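Local coordinates for protein eEF1A lysine and N-terminal methyltransferase (Homo sapiens, PDB 5WCJ) that methylates the translation elongation factor eEF1A, its C-terminal domain, the part described here, acting on the N-terminal glycine and its N-terminal domain on a lysine, at residues Glu143-Thr155 against Val175-Tyr187. Residues are numbered along the deposited sequence; the frame is centred on the assembly and turned at random.
Sequences EQSFLQKVKSILT and VLAGLKAVFPLLY
Val-182 holds CG1 opposite its own amide nitrogen (chi1 -180°), which turns CG1 down helix 144-152, 3.8 Å from Leu-147 O, and CG2 back toward Leu-147 CB and the Gln-148 amide, 3.7 Å from Gln-148 NE2. Leu-147, Gln-148, Lys-151 and Gln-144 surround it, a knob in a hole between two helices crossing at -39°. Gln-148 bends at chi2 (-68°), which carries its amide back to Val-182 CG2. Toward the N-terminal end, the amide of Gln-144 lies over the Gly-178 backbone, NE2 3.8 Å from Gly-178 CA, and Leu-147 CD1 meets Leu-179 CD2 at 3.7 Å, the two leucines crossing nearly at right angles. Beyond the knob the Phe-183 ring brings CZ to 4.0 Å from Lys-151 N, and Leu-154 CD2, from the short strand that follows, touches its CE1; Phe-160 of the sheet meets the same ring. Trimming Val-182 to an alanine removes both methyls and would probably open a gap beside Leu-147 and Lys-151, with the Gln-148 amide freer to turn. No direct hydrogen bond joins the segments, but a water bridges Lys-151 NZ and Val-182 O. Two neighbouring helices on one face of the Rossmann-like methyltransferase sheet are thus held mainly by apolar packing, with polar groups at the exposed margin.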
loop_
_atom_site.group_PDB
_atom_site.type_symbol
_atom_site.label_atom_id
_atom_site.label_comp_id
_atom_site.label_asym_id
_atom_site.label_seq_id
_atom_site.Cartn_x
_atom_site.Cartn_y
_atom_site.Cartn_z
ATOM N N GLU A 143 -1.305 -16.001 4.322
ATOM C CA GLU A 143 -0.957 -17.400 4.206
ATOM C C GLU A 143 0.199 -17.527 3.220
ATOM O O GLU A 143 0.306 -16.801 2.222
ATOM C CB GLU A 143 -2.214 -18.154 3.766
ATOM C CG GLU A 143 -2.081 -19.660 3.625
ATOM C CD GLU A 143 -1.587 -20.068 2.271
ATOM O OE1 GLU A 143 -1.874 -19.348 1.291
ATOM O OE2 GLU A 143 -0.873 -21.105 2.174
ATOM N N GLN A 144 1.134 -18.410 3.533
ATOM C CA GLN A 144 2.402 -18.423 2.807
ATOM C C GLN A 144 2.306 -18.657 1.305
ATOM O O GLN A 144 3.041 -18.025 0.571
ATOM C CB GLN A 144 3.411 -19.401 3.457
ATOM C CG GLN A 144 4.084 -18.815 4.703
ATOM C CD GLN A 144 5.253 -19.660 5.177
ATOM O OE1 GLN A 144 6.209 -19.888 4.431
ATOM N NE2 GLN A 144 5.182 -20.126 6.417
ATOM N N SER A 145 1.418 -19.533 0.828
ATOM C CA SER A 145 1.290 -19.729 -0.627
ATOM C C SER A 145 0.755 -18.469 -1.341
ATOM O O SER A 145 1.209 -18.153 -2.431
ATOM C CB SER A 145 0.458 -20.970 -0.983
ATOM O OG SER A 145 -0.892 -20.837 -0.576
ATOM N N PHE A 146 -0.170 -17.746 -0.706
ATOM C CA PHE A 146 -0.595 -16.431 -1.254
ATOM C C PHE A 146 0.527 -15.380 -1.196
ATOM O O PHE A 146 0.730 -14.635 -2.144
ATOM C CB PHE A 146 -1.866 -15.929 -0.561
ATOM C CG PHE A 146 -2.393 -14.677 -1.169
ATOM C CD1 PHE A 146 -2.994 -14.687 -2.416
ATOM C CD2 PHE A 146 -2.176 -13.469 -0.533
ATOM C CE1 PHE A 146 -3.430 -13.505 -3.015
ATOM C CE2 PHE A 146 -2.599 -12.280 -1.122
ATOM C CZ PHE A 146 -3.217 -12.298 -2.354
ATOM N N LEU A 147 1.278 -15.354 -0.110
ATOM C CA LEU A 147 2.405 -14.419 0.042
ATOM C C LEU A 147 3.460 -14.595 -1.032
ATOM O O LEU A 147 4.073 -13.613 -1.454
ATOM C CB LEU A 147 3.032 -14.508 1.445
ATOM C CG LEU A 147 2.221 -13.943 2.622
ATOM C CD1 LEU A 147 2.943 -14.147 3.942
ATOM C CD2 LEU A 147 1.893 -12.478 2.423
ATOM N N GLN A 148 3.640 -15.831 -1.511
ATOM C CA GLN A 148 4.487 -16.073 -2.689
ATOM C C GLN A 148 3.966 -15.385 -3.960
ATOM O O GLN A 148 4.755 -14.908 -4.786
ATOM C CB GLN A 148 4.662 -17.588 -2.937
ATOM C CG GLN A 148 5.454 -18.335 -1.851
ATOM C CD GLN A 148 6.933 -17.955 -1.775
ATOM O OE1 GLN A 148 7.505 -17.438 -2.722
ATOM N NE2 GLN A 148 7.553 -18.225 -0.636
ATOM N N LYS A 149 2.647 -15.313 -4.125
ATOM C CA LYS A 149 2.047 -14.591 -5.260
ATOM C C LYS A 149 2.321 -13.098 -5.132
ATOM O O LYS A 149 2.630 -12.447 -6.133
ATOM C CB LYS A 149 0.537 -14.828 -5.363
ATOM C CG LYS A 149 0.152 -16.294 -5.509
ATOM C CD LYS A 149 0.898 -16.950 -6.664
ATOM C CE LYS A 149 0.295 -18.313 -6.993
ATOM N NZ LYS A 149 1.217 -19.050 -7.902
ATOM N N VAL A 150 2.239 -12.578 -3.901
ATOM C CA VAL A 150 2.535 -11.153 -3.637
ATOM C C VAL A 150 4.002 -10.862 -3.979
ATOM O O VAL A 150 4.325 -9.907 -4.687
ATOM C CB VAL A 150 2.213 -10.758 -2.181
ATOM C CG1 VAL A 150 2.623 -9.327 -1.882
ATOM C CG2 VAL A 150 0.723 -10.963 -1.873
ATOM N N LYS A 151 4.893 -11.697 -3.490
ATOM C CA LYS A 151 6.306 -11.524 -3.785
ATOM C C LYS A 151 6.569 -11.506 -5.282
ATOM O O LYS A 151 7.407 -10.737 -5.753
ATOM C CB LYS A 151 7.116 -12.640 -3.106
ATOM C CG LYS A 151 8.602 -12.669 -3.475
ATOM C CD LYS A 151 9.300 -13.874 -2.858
ATOM C CE LYS A 151 10.598 -14.179 -3.595
ATOM N NZ LYS A 151 11.444 -15.138 -2.823
ATOM N N SER A 152 5.856 -12.344 -6.032
ATOM C CA SER A 152 6.088 -12.468 -7.473
ATOM C C SER A 152 5.703 -11.201 -8.266
ATOM O O SER A 152 6.197 -11.020 -9.375
ATOM C CB SER A 152 5.415 -13.737 -8.054
ATOM O OG SER A 152 4.035 -13.543 -8.308
ATOM N N ILE A 153 4.855 -10.322 -7.701
ATOM C CA ILE A 153 4.484 -9.080 -8.356
ATOM C C ILE A 153 5.078 -7.836 -7.735
ATOM O O ILE A 153 4.638 -6.729 -8.050
ATOM C CB ILE A 153 2.954 -8.923 -8.535
ATOM C CG1 ILE A 153 2.178 -8.989 -7.204
ATOM C CG2 ILE A 153 2.455 -9.975 -9.529
ATOM C CD1 ILE A 153 0.773 -8.419 -7.312
ATOM N N LEU A 154 6.075 -8.009 -6.878
ATOM C CA LEU A 154 6.738 -6.887 -6.238
ATOM C C LEU A 154 8.112 -6.742 -6.893
ATOM O O LEU A 154 8.778 -7.725 -7.164
ATOM C CB LEU A 154 6.873 -7.134 -4.729
ATOM C CG LEU A 154 7.384 -5.986 -3.851
ATOM C CD1 LEU A 154 6.364 -4.870 -3.678
ATOM C CD2 LEU A 154 7.811 -6.497 -2.486
ATOM N N THR A 155 8.553 -5.517 -7.081
ATOM C CA THR A 155 9.945 -5.293 -7.521
ATOM C C THR A 155 10.925 -5.788 -6.433
ATOM O O THR A 155 10.580 -5.821 -5.240
ATOM C CB THR A 155 10.234 -3.820 -7.817
ATOM O OG1 THR A 155 10.059 -3.060 -6.621
ATOM C CG2 THR A 155 9.331 -3.297 -8.920
ATOM N N VAL A 175 1.450 -15.493 12.100
ATOM C CA VAL A 175 1.369 -14.567 10.954
ATOM C C VAL A 175 2.722 -13.908 10.699
ATOM O O VAL A 175 3.221 -13.911 9.563
ATOM C CB VAL A 175 0.282 -13.487 11.179
ATOM C CG1 VAL A 175 0.382 -12.352 10.173
ATOM C CG2 VAL A 175 -1.105 -14.112 11.133
ATOM N N LEU A 176 3.305 -13.315 11.747
ATOM C CA LEU A 176 4.604 -12.665 11.638
ATOM C C LEU A 176 5.714 -13.610 11.171
ATOM O O LEU A 176 6.543 -13.221 10.334
ATOM C CB LEU A 176 5.016 -12.008 12.958
ATOM C CG LEU A 176 4.292 -10.725 13.339
ATOM C CD1 LEU A 176 4.712 -10.282 14.744
ATOM C CD2 LEU A 176 4.565 -9.633 12.321
ATOM N N ALA A 177 5.717 -14.830 11.689
ATOM C CA ALA A 177 6.720 -15.835 11.274
ATOM C C ALA A 177 6.594 -16.170 9.787
ATOM O O ALA A 177 7.595 -16.248 9.064
ATOM C CB ALA A 177 6.613 -17.101 12.114
ATOM N N GLY A 178 5.363 -16.356 9.334
ATOM C CA GLY A 178 5.084 -16.623 7.914
ATOM C C GLY A 178 5.463 -15.467 7.005
ATOM O O GLY A 178 6.026 -15.677 5.917
ATOM N N LEU A 179 5.159 -14.239 7.428
ATOM C CA LEU A 179 5.569 -13.071 6.666
ATOM C C LEU A 179 7.093 -13.016 6.511
ATOM O O LEU A 179 7.601 -12.778 5.413
ATOM C CB LEU A 179 5.102 -11.767 7.291
ATOM C CG LEU A 179 3.673 -11.396 6.940
ATOM C CD1 LEU A 179 3.180 -10.400 7.969
ATOM C CD2 LEU A 179 3.571 -10.825 5.535
ATOM N N LYS A 180 7.793 -13.204 7.622
ATOM C CA LYS A 180 9.257 -13.157 7.643
ATOM C C LYS A 180 9.886 -14.276 6.791
ATOM O O LYS A 180 10.918 -14.053 6.160
ATOM C CB LYS A 180 9.784 -13.193 9.092
ATOM C CG LYS A 180 11.201 -12.655 9.236
ATOM C CD LYS A 180 11.637 -12.587 10.691
ATOM N N ALA A 181 9.249 -15.444 6.748
ATOM C CA ALA A 181 9.686 -16.548 5.870
ATOM C C ALA A 181 9.747 -16.143 4.393
ATOM O O ALA A 181 10.626 -16.574 3.669
ATOM C CB ALA A 181 8.773 -17.749 6.026
ATOM N N VAL A 182 8.805 -15.313 3.953
ATOM C CA VAL A 182 8.747 -14.863 2.563
ATOM C C VAL A 182 9.426 -13.512 2.366
ATOM O O VAL A 182 10.039 -13.309 1.318
ATOM C CB VAL A 182 7.279 -14.818 2.079
ATOM C CG1 VAL A 182 7.184 -14.356 0.618
ATOM C CG2 VAL A 182 6.620 -16.183 2.259
ATOM N N PHE A 183 9.334 -12.607 3.366
ATOM C CA PHE A 183 9.943 -11.278 3.333
ATOM C C PHE A 183 10.895 -11.133 4.516
ATOM O O PHE A 183 10.494 -10.694 5.609
ATOM C CB PHE A 183 8.879 -10.181 3.372
ATOM C CG PHE A 183 7.923 -10.226 2.219
ATOM C CD1 PHE A 183 8.211 -9.561 1.031
ATOM C CD2 PHE A 183 6.749 -10.933 2.312
ATOM C CE1 PHE A 183 7.336 -9.613 -0.047
ATOM C CE2 PHE A 183 5.863 -10.991 1.250
ATOM C CZ PHE A 183 6.153 -10.332 0.068
ATOM N N PRO A 184 12.169 -11.493 4.313
ATOM C CA PRO A 184 13.036 -11.598 5.501
ATOM C C PRO A 184 13.423 -10.276 6.180
ATOM O O PRO A 184 13.843 -10.285 7.335
ATOM C CB PRO A 184 14.259 -12.396 5.009
ATOM C CG PRO A 184 14.123 -12.543 3.537
ATOM C CD PRO A 184 12.745 -12.127 3.108
ATOM N N LEU A 185 13.250 -9.147 5.509
ATOM C CA LEU A 185 13.454 -7.866 6.155
ATOM C C LEU A 185 12.076 -7.342 6.566
ATOM O O LEU A 185 11.257 -7.054 5.690
ATOM C CB LEU A 185 14.144 -6.928 5.192
ATOM C CG LEU A 185 14.474 -5.530 5.699
ATOM C CD1 LEU A 185 15.357 -5.610 6.926
ATOM C CD2 LEU A 185 15.127 -4.694 4.614
ATOM N N LEU A 186 11.833 -7.273 7.876
ATOM C CA LEU A 186 10.573 -6.836 8.452
ATOM C C LEU A 186 10.850 -5.648 9.358
ATOM O O LEU A 186 11.822 -5.670 10.145
ATOM C CB LEU A 186 9.990 -7.952 9.303
ATOM C CG LEU A 186 8.556 -8.403 9.035
ATOM C CD1 LEU A 186 8.346 -8.786 7.572
ATOM C CD2 LEU A 186 8.222 -9.578 9.950
ATOM N N TYR A 187 10.048 -4.597 9.198
ATOM C CA TYR A 187 9.958 -3.509 10.159
ATOM C C TYR A 187 8.525 -3.415 10.645
ATOM O O TYR A 187 7.582 -3.782 9.920
ATOM C CB TYR A 187 10.337 -2.190 9.538
ATOM C CG TYR A 187 11.703 -2.139 8.903
ATOM C CD1 TYR A 187 12.848 -1.920 9.682
ATOM C CD2 TYR A 187 11.862 -2.251 7.517
ATOM C CE1 TYR A 187 14.097 -1.833 9.098
ATOM C CE2 TYR A 187 13.116 -2.173 6.922
ATOM C CZ TYR A 187 14.231 -1.942 7.726
ATOM O OH TYR A 187 15.474 -1.862 7.152
HETATM O O HOH W 1 11.822 -14.570 -0.157
#